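Local coordinates for putative phosphohydrolase (PDB 3M1T), which is of unknown function but carries an HDOD domain of the HD superfamily and may act in signal transduction, as a putative phosphohydrolase, at residues Asp12-Leu17 with Ala183-Ser188; Ala94-Glu99 with Ile145-Pro150; Gly108-Val113 with Ile136-Gly141. All coordinates share one frame; numbering follows the deposited sequence.

Contact 1 (Asp12-Leu17 with Ala183-Ser188); sequences DELPRL and ALLAQS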
loop_
_atom_site.group_PDB
_atom_site.type_symbol
_atom_site.label_atom_id
_atom_site.label_comp_id
_atom_site.label_asym_id
_atom_site.label_seq_id
_atom_site.Cartn_x
_atom_site.Cartn_y
_atom_site.Cartn_z
ATOM N N ASP A 12 -10.833 -9.948 16.297
ATOM C CA ASP A 12 -11.140 -9.087 17.438
ATOM C C ASP A 12 -9.910 -8.500 18.090
ATOM O O ASP A 12 -10.005 -7.774 19.075
ATOM C CB ASP A 12 -12.045 -9.815 18.431
ATOM C CG ASP A 12 -11.383 -11.011 19.069
ATOM O OD1 ASP A 12 -10.229 -11.337 18.725
ATOM O OD2 ASP A 12 -12.058 -11.648 19.917
ATOM N N GLU A 13 -8.759 -8.753 17.498
ATOM C CA GLU A 13 -7.513 -8.168 17.963
ATOM C C GLU A 13 -7.016 -7.026 17.102
ATOM O O GLU A 13 -6.087 -6.323 17.486
ATOM C CB GLU A 13 -6.463 -9.274 18.054
ATOM C CG GLU A 13 -6.844 -10.267 19.139
ATOM C CD GLU A 13 -5.939 -11.499 19.138
ATOM O OE1 GLU A 13 -4.855 -11.446 18.536
ATOM O OE2 GLU A 13 -6.357 -12.506 19.739
ATOM N N LEU A 14 -7.605 -6.824 15.931
ATOM C CA LEU A 14 -7.079 -5.862 15.015
ATOM C C LEU A 14 -7.278 -4.452 15.560
ATOM O O LEU A 14 -8.271 -4.203 16.265
ATOM C CB LEU A 14 -7.812 -5.950 13.644
ATOM C CG LEU A 14 -7.605 -7.240 12.870
ATOM C CD1 LEU A 14 -8.540 -7.306 11.671
ATOM C CD2 LEU A 14 -6.163 -7.356 12.370
ATOM N N PRO A 15 -6.423 -3.546 15.165
ATOM C CA PRO A 15 -6.609 -2.183 15.578
ATOM C C PRO A 15 -7.869 -1.587 15.006
ATOM O O PRO A 15 -8.258 -1.911 13.873
ATOM C CB PRO A 15 -5.407 -1.482 15.012
ATOM C CG PRO A 15 -4.966 -2.290 13.944
ATOM C CD PRO A 15 -5.203 -3.692 14.366
ATOM N N ARG A 16 -8.484 -0.738 15.808
ATOM C CA ARG A 16 -9.730 -0.099 15.461
ATOM C C ARG A 16 -9.469 1.347 15.113
ATOM O O ARG A 16 -8.706 2.047 15.804
ATOM C CB ARG A 16 -10.688 -0.154 16.625
ATOM C CG ARG A 16 -11.541 -1.419 16.634
ATOM C CD ARG A 16 -12.992 -1.045 16.669
ATOM N NE ARG A 16 -13.624 -1.593 17.859
ATOM C CZ ARG A 16 -14.772 -1.151 18.367
ATOM N NH1 ARG A 16 -15.426 -0.138 17.802
ATOM N NH2 ARG A 16 -15.263 -1.719 19.472
ATOM N N LEU A 17 -10.099 1.809 14.034
ATOM C CA LEU A 17 -10.048 3.228 13.697
ATOM C C LEU A 17 -10.917 4.037 14.653
ATOM O O LEU A 17 -11.995 3.600 15.036
ATOM C CB LEU A 17 -10.536 3.437 12.277
ATOM C CG LEU A 17 -9.669 2.781 11.199
ATOM C CD1 LEU A 17 -10.415 2.974 9.818
ATOM C CD2 LEU A 17 -8.237 3.372 11.244
ATOM N N ALA A 183 -4.501 -8.143 4.539
ATOM C CA ALA A 183 -5.771 -8.187 3.832
ATOM C C ALA A 183 -6.957 -8.148 4.808
ATOM O O ALA A 183 -7.974 -7.466 4.582
ATOM C CB ALA A 183 -5.866 -9.453 2.942
ATOM N N LEU A 184 -6.821 -8.921 5.873
ATOM C CA LEU A 184 -7.859 -8.946 6.928
ATOM C C LEU A 184 -8.052 -7.585 7.522
ATOM O O LEU A 184 -9.219 -7.201 7.757
ATOM C CB LEU A 184 -7.461 -9.936 8.016
ATOM C CG LEU A 184 -8.536 -10.258 9.007
ATOM C CD1 LEU A 184 -9.599 -11.160 8.369
ATOM C CD2 LEU A 184 -7.973 -10.908 10.296
ATOM N N LEU A 185 -6.983 -6.842 7.767
ATOM C CA LEU A 185 -7.068 -5.449 8.286
ATOM C C LEU A 185 -7.838 -4.599 7.266
ATOM O O LEU A 185 -8.752 -3.846 7.646
ATOM C CB LEU A 185 -5.685 -4.844 8.555
ATOM C CG LEU A 185 -5.710 -3.442 9.157
ATOM C CD1 LEU A 185 -6.372 -3.473 10.556
ATOM C CD2 LEU A 185 -4.348 -2.814 9.163
ATOM N N ALA A 186 -7.425 -4.660 6.009
ATOM C CA ALA A 186 -8.087 -3.850 4.966
ATOM C C ALA A 186 -9.555 -4.179 4.918
ATOM O O ALA A 186 -10.383 -3.276 4.763
ATOM C CB ALA A 186 -7.423 -4.067 3.615
ATOM N N GLN A 187 -9.915 -5.433 5.030
ATOM C CA GLN A 187 -11.298 -5.857 5.033
ATOM C C GLN A 187 -12.022 -5.261 6.260
ATOM O O GLN A 187 -13.135 -4.699 6.155
ATOM C CB GLN A 187 -11.390 -7.356 5.040
ATOM C CG GLN A 187 -12.793 -7.878 4.871
ATOM C CD GLN A 187 -12.788 -9.368 4.827
ATOM O OE1 GLN A 187 -12.594 -10.004 5.879
ATOM N NE2 GLN A 187 -12.856 -9.938 3.613
ATOM N N SER A 188 -11.385 -5.355 7.427
ATOM C CA SER A 188 -11.995 -4.839 8.646
ATOM C C SER A 188 -12.215 -3.328 8.595
ATOM O O SER A 188 -13.187 -2.793 9.180
ATOM C CB SER A 188 -11.102 -5.200 9.819
ATOM O OG SER A 188 -11.571 -4.743 11.083
HETATM O O HOH W 1 -10.723 -2.804 12.896
#
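L14 carries this contact from the loop between helices 5-8 and 19-29, just after E13, whose OE1 forms a salt bridge with K10. The L14 side chain points at helix 178-188, with CG anti to the carbonyl carbon (chi1 -66°), and its forked end reaches the helix through a single methyl. L14 CD1 lies 3.9 Å from L184 CD2, the two side chains crossing obliquely, and 3.8 Å from S188 CB one turn further on. A branched, flexible leucine suits this place, since one methyl can settle between residues four apart on the same helical face. P15 follows and crosses L185 at about a right angle, its CG 3.9 Å from L185 CD1. The ring has no N-H to satisfy and sets a stiff apolar edge against L185. L185, with CG anti to its backbone N (chi1 -177°), sends CD1 out to meet both P15 and, at 4.2 Å, L14 CB. The polar side of the contact is bridged by water: one molecule donates to P15 O at 2.8 Å and also bonds S188 OG at 2.8 Å. P15 O accepts a second bond from W189 NE1, so two donors grip this carbonyl. L17, at the end of the segment, leans on W189. L144 of helix 140-148 touches both L14 and P15, and L185 as well. The arrangement is apolar packing of the irregular segment before helix 19-29 against helices 178-188 and 140-148 of the all-helical HDOD fold.

Contact 2 (Ala94-Glu99 with Ile145-Pro150); sequences AVPKVE and IVNGDP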
loop_
_atom_site.group_PDB
_atom_site.type_symbol
_atom_site.label_atom_id
_atom_site.label_comp_id
_atom_site.label_asym_id
_atom_site.label_seq_id
_atom_site.Cartn_x
_atom_site.Cartn_y
_atom_site.Cartn_z
ATOM N N ALA A 94 -3.215 6.113 11.541
ATOM C CA ALA A 94 -3.742 5.009 12.306
ATOM C C ALA A 94 -2.621 3.982 12.557
ATOM O O ALA A 94 -2.858 3.096 13.323
ATOM C CB ALA A 94 -4.891 4.390 11.587
ATOM N N VAL A 95 -1.419 4.168 11.994
ATOM C CA VAL A 95 -0.289 3.213 12.265
ATOM C C VAL A 95 0.742 3.741 13.276
ATOM O O VAL A 95 1.472 4.710 12.992
ATOM C CB VAL A 95 0.338 2.768 10.946
ATOM C CG1 VAL A 95 1.710 1.989 11.142
ATOM C CG2 VAL A 95 -0.703 1.962 10.142
ATOM N N PRO A 96 0.814 3.077 14.454
ATOM C CA PRO A 96 1.714 3.455 15.566
ATOM C C PRO A 96 3.184 3.186 15.290
ATOM O O PRO A 96 3.518 2.574 14.258
ATOM C CB PRO A 96 1.256 2.543 16.711
ATOM C CG PRO A 96 0.647 1.348 16.036
ATOM C CD PRO A 96 -0.036 1.892 14.796
ATOM N N LYS A 97 4.054 3.657 16.186
ATOM C CA LYS A 97 5.445 3.201 16.144
ATOM C C LYS A 97 5.420 1.662 16.281
ATOM O O LYS A 97 4.511 1.067 16.905
ATOM C CB LYS A 97 6.315 3.925 17.202
ATOM C CG LYS A 97 6.407 5.461 16.943
ATOM C CD LYS A 97 7.675 6.130 17.473
ATOM C CE LYS A 97 7.810 7.579 16.944
ATOM N NZ LYS A 97 8.968 8.357 17.533
ATOM N N VAL A 98 6.395 1.052 15.615
ATOM C CA VAL A 98 6.604 -0.374 15.650
ATOM C C VAL A 98 8.065 -0.548 15.875
ATOM O O VAL A 98 8.890 -0.016 15.106
ATOM C CB VAL A 98 6.151 -1.052 14.297
ATOM C CG1 VAL A 98 6.436 -2.551 14.283
ATOM C CG2 VAL A 98 4.701 -0.802 14.038
ATOM N N GLU A 99 8.419 -1.304 16.922
ATOM C CA GLU A 99 9.828 -1.597 17.230
ATOM C C GLU A 99 10.546 -2.085 15.996
ATOM O O GLU A 99 10.029 -2.928 15.253
ATOM C CB GLU A 99 9.962 -2.650 18.347
ATOM C CG GLU A 99 11.363 -3.320 18.486
ATOM C CD GLU A 99 12.442 -2.415 19.092
ATOM O OE1 GLU A 99 12.100 -1.327 19.518
ATOM O OE2 GLU A 99 13.625 -2.804 19.127
ATOM N N ILE A 145 2.119 -7.976 12.565
ATOM C CA ILE A 145 2.781 -9.170 13.134
ATOM C C ILE A 145 3.820 -8.796 14.189
ATOM O O ILE A 145 3.892 -9.397 15.283
ATOM C CB ILE A 145 3.320 -10.085 12.080
ATOM C CG1 ILE A 145 2.162 -10.725 11.273
ATOM C CG2 ILE A 145 4.252 -11.197 12.717
ATOM C CD1 ILE A 145 2.614 -11.498 10.156
ATOM N N VAL A 146 4.625 -7.794 13.890
ATOM C CA VAL A 146 5.619 -7.322 14.885
ATOM C C VAL A 146 4.947 -6.843 16.150
ATOM O O VAL A 146 5.375 -7.170 17.269
ATOM C CB VAL A 146 6.504 -6.222 14.281
ATOM C CG1 VAL A 146 7.427 -5.554 15.386
ATOM C CG2 VAL A 146 7.331 -6.795 13.148
ATOM N N ASN A 147 3.873 -6.070 16.011
ATOM C CA ASN A 147 3.180 -5.577 17.184
ATOM C C ASN A 147 2.367 -6.594 17.936
ATOM O O ASN A 147 2.315 -6.549 19.154
ATOM C CB ASN A 147 2.394 -4.342 16.816
ATOM C CG ASN A 147 3.277 -3.082 16.927
ATOM O OD1 ASN A 147 2.782 -1.983 17.144
ATOM N ND2 ASN A 147 4.603 -3.262 16.821
ATOM N N GLY A 148 1.770 -7.538 17.219
ATOM C CA GLY A 148 0.890 -8.496 17.830
ATOM C C GLY A 148 1.554 -9.719 18.331
ATOM O O GLY A 148 1.123 -10.290 19.315
ATOM N N ASP A 149 2.676 -10.077 17.699
ATOM C CA ASP A 149 3.401 -11.289 18.056
ATOM C C ASP A 149 4.911 -10.990 18.077
ATOM O O ASP A 149 5.683 -11.526 17.255
ATOM C CB ASP A 149 3.050 -12.403 17.082
ATOM C CG ASP A 149 1.676 -12.999 17.369
ATOM O OD1 ASP A 149 1.566 -13.753 18.360
ATOM O OD2 ASP A 149 0.764 -12.644 16.642
ATOM N N PRO A 150 5.331 -10.120 19.012
ATOM C CA PRO A 150 6.740 -9.664 18.948
ATOM C C PRO A 150 7.775 -10.771 19.001
ATOM O O PRO A 150 8.801 -10.731 18.246
ATOM C CB PRO A 150 6.865 -8.713 20.134
ATOM C CG PRO A 150 5.570 -8.698 20.816
ATOM C CD PRO A 150 4.558 -9.437 20.063
#
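V98 overlaps V146 methyl to methyl, CG1 on CG1 at 3.3 Å, which is tighter than usual for two carbons. The pair joins the loop between helices 79-94 and 103-124 to the last turn of helix 140-148 in the all-helical HDOD fold, near the protein surface. Both valines place CG1 anti to the backbone N (chi1 177° in V98 and 172° in V146), and the side chains cross obliquely. Valine suits both positions: branching at CB limits its rotamers, and its compact methyls allow close approach. L143, one turn earlier on the helix, also touches V98, and F101 touches V146, so the apolar patch extends beyond the two segments. N147 flanks it with its amide. N147 ND2 sits 3.2 Å from V98 CG1, against the methyl, while N147 OD1 stands 3.5 Å from K97 O. No hydrogen bond crosses between the segments; the amide packs against V98, and its polar end lies at the exposed margin of the contact. K97 points away from the helix. P96 and N147 run antiparallel alongside each other, leaving P96 CG 4.1 Å from N147 OD1.

Contact 3 (Gly108-Val113 with Ile136-Gly141); sequences GNTFEV and ILHSIG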
loop_
_atom_site.group_PDB
_atom_site.type_symbol
_atom_site.label_atom_id
_atom_site.label_comp_id
_atom_site.label_asym_id
_atom_site.label_seq_id
_atom_site.Cartn_x
_atom_site.Cartn_y
_atom_site.Cartn_z
ATOM N N GLY A 108 8.037 5.487 3.099
ATOM C CA GLY A 108 8.705 5.809 1.844
ATOM C C GLY A 108 8.667 4.632 0.871
ATOM O O GLY A 108 8.386 4.804 -0.329
ATOM N N ASN A 109 9.021 3.463 1.368
ATOM C CA ASN A 109 9.007 2.281 0.500
ATOM C C ASN A 109 7.604 1.972 0.001
ATOM O O ASN A 109 7.358 1.670 -1.180
ATOM C CB ASN A 109 9.566 1.073 1.207
ATOM C CG ASN A 109 9.343 -0.182 0.405
ATOM O OD1 ASN A 109 10.068 -0.421 -0.605
ATOM N ND2 ASN A 109 8.294 -0.960 0.757
ATOM N N THR A 110 6.633 2.084 0.920
ATOM C CA THR A 110 5.257 1.865 0.566
ATOM C C THR A 110 4.762 2.816 -0.512
ATOM O O THR A 110 4.075 2.405 -1.437
ATOM C CB THR A 110 4.354 1.797 1.827
ATOM O OG1 THR A 110 4.427 0.475 2.395
ATOM C CG2 THR A 110 2.925 2.123 1.485
ATOM N N PHE A 111 5.081 4.099 -0.399
ATOM C CA PHE A 111 4.722 5.065 -1.438
ATOM C C PHE A 111 5.399 4.764 -2.761
ATOM O O PHE A 111 4.793 4.929 -3.800
ATOM C CB PHE A 111 5.060 6.505 -1.024
ATOM C CG PHE A 111 4.157 7.064 0.028
ATOM C CD1 PHE A 111 2.778 6.906 -0.066
ATOM C CD2 PHE A 111 4.675 7.730 1.117
ATOM C CE1 PHE A 111 1.955 7.411 0.903
ATOM C CE2 PHE A 111 3.852 8.234 2.078
ATOM C CZ PHE A 111 2.503 8.086 1.971
ATOM N N GLU A 112 6.649 4.327 -2.708
ATOM C CA GLU A 112 7.379 3.935 -3.944
ATOM C C GLU A 112 6.588 2.851 -4.655
ATOM O O GLU A 112 6.297 2.953 -5.853
ATOM C CB GLU A 112 8.804 3.419 -3.665
ATOM C CG GLU A 112 9.863 4.470 -3.348
ATOM C CD GLU A 112 10.237 5.364 -4.530
ATOM O OE1 GLU A 112 10.490 4.873 -5.692
ATOM O OE2 GLU A 112 10.359 6.586 -4.275
ATOM N N VAL A 113 6.180 1.836 -3.888
ATOM C CA VAL A 113 5.363 0.763 -4.430
ATOM C C VAL A 113 4.035 1.307 -4.969
ATOM O O VAL A 113 3.605 0.958 -6.067
ATOM C CB VAL A 113 5.148 -0.372 -3.403
ATOM C CG1 VAL A 113 4.032 -1.362 -3.835
ATOM C CG2 VAL A 113 6.481 -1.114 -3.100
ATOM N N ILE A 136 -0.605 1.552 -0.795
ATOM C CA ILE A 136 -0.598 2.144 0.557
ATOM C C ILE A 136 -0.850 1.098 1.606
ATOM O O ILE A 136 -0.223 1.114 2.637
ATOM C CB ILE A 136 -1.630 3.267 0.689
ATOM C CG1 ILE A 136 -1.215 4.420 -0.191
ATOM C CG2 ILE A 136 -1.858 3.667 2.186
ATOM C CD1 ILE A 136 0.224 4.982 0.076
ATOM N N LEU A 137 -1.736 0.156 1.311
ATOM C CA LEU A 137 -2.191 -0.843 2.297
ATOM C C LEU A 137 -1.326 -2.105 2.332
ATOM O O LEU A 137 -1.453 -2.918 3.247
ATOM C CB LEU A 137 -3.616 -1.274 1.972
ATOM C CG LEU A 137 -4.670 -0.202 2.096
ATOM C CD1 LEU A 137 -6.053 -0.676 1.518
ATOM C CD2 LEU A 137 -4.782 0.287 3.559
ATOM N N HIS A 138 -0.470 -2.291 1.318
ATOM C CA HIS A 138 0.008 -3.653 1.084
ATOM C C HIS A 138 0.895 -4.255 2.151
ATOM O O HIS A 138 0.942 -5.499 2.295
ATOM C CB HIS A 138 0.747 -3.757 -0.280
ATOM C CG HIS A 138 2.179 -3.400 -0.221
ATOM N ND1 HIS A 138 2.613 -2.094 -0.207
ATOM C CD2 HIS A 138 3.310 -4.173 -0.233
ATOM C CE1 HIS A 138 3.934 -2.079 -0.215
ATOM N NE2 HIS A 138 4.371 -3.327 -0.194
ATOM N N SER A 139 1.635 -3.418 2.870
ATOM C CA SER A 139 2.661 -3.921 3.784
ATOM C C SER A 139 2.291 -3.757 5.245
ATOM O O SER A 139 3.079 -4.017 6.156
ATOM C CB SER A 139 4.014 -3.226 3.501
ATOM O OG SER A 139 5.065 -4.041 4.013
ATOM N N ILE A 140 1.068 -3.325 5.530
ATOM C CA ILE A 140 0.718 -3.086 6.925
ATOM C C ILE A 140 0.716 -4.377 7.763
ATOM O O ILE A 140 0.951 -4.326 8.964
ATOM C CB ILE A 140 -0.583 -2.341 7.053
ATOM C CG1 ILE A 140 -0.425 -0.995 6.330
ATOM C CG2 ILE A 140 -0.975 -2.134 8.526
ATOM C CD1 ILE A 140 -1.753 -0.181 6.186
ATOM N N GLY A 141 0.450 -5.519 7.144
ATOM C CA GLY A 141 0.464 -6.793 7.853
ATOM C C GLY A 141 1.825 -7.081 8.479
ATOM O O GLY A 141 1.856 -7.695 9.537
HETATM O O HOH W 2 7.213 -3.477 -0.334
HETATM O O HOH W 3 1.948 -0.684 3.238
#
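The turn joining helices 128-137 and 140-148 bears the sequence H138-S139, which probably corresponds to the His-Asp pair that binds metal in catalytic HD proteins, with serine in place of the aspartate. The L137-I140 type I beta turn faces helix 103-124 near the centre of the chain. The H138 imidazole is held between two residues. S139 CB lies over the centre of one face, 3.7 Å above the plane, and V113 CG1 covers the opposite face, offset toward the rim, in a CH-pi contact 4.0 Å from the centroid and 26° off the normal. H138 CG takes the crowded position between backbone N and carbonyl carbon (chi1 86°), and a hydrogen bond from ND1 to G135 O fixes the ring's rotation. T110, buried and directed at the turn, suits its place by having two different ends. T110 CG2 packs 3.5 Å from I136 O, whereas T110 OG1 bonds a water at 2.9 Å. That water donates to I136 O and accepts from S139 N at 2.8 Å, so three bonds hold it and it links T110 to the carbonyl of I136 and the N-H of S139. A second water, in the plane of the imidazole at its edge, accepts from N109 ND2 at 2.9 Å and bonds H138 NE2 at 2.8 Å.

From the N terminus, the loop at 12-17 meets helix 178-188 in contact 1, closing the longest loop, which encloses the other two. Inside it, the chain runs along helix 79-94 to the loop at 94-99, whose packing against 145-150 forms contact 2. Within that lies contact 3, where helix 103-124 meets the turn at 136-141; the three are nested and none cross. Helix 140-148 is shared by contacts 2 and 3. Contact 1 touches both neighbours: L17 packs on A94 of contact 2, and L185 on I140 of contact 3. Together they gather the 12-17 and 94-99 loops and helices 103-124 and 178-188 around helix 140-148 and the turn before it.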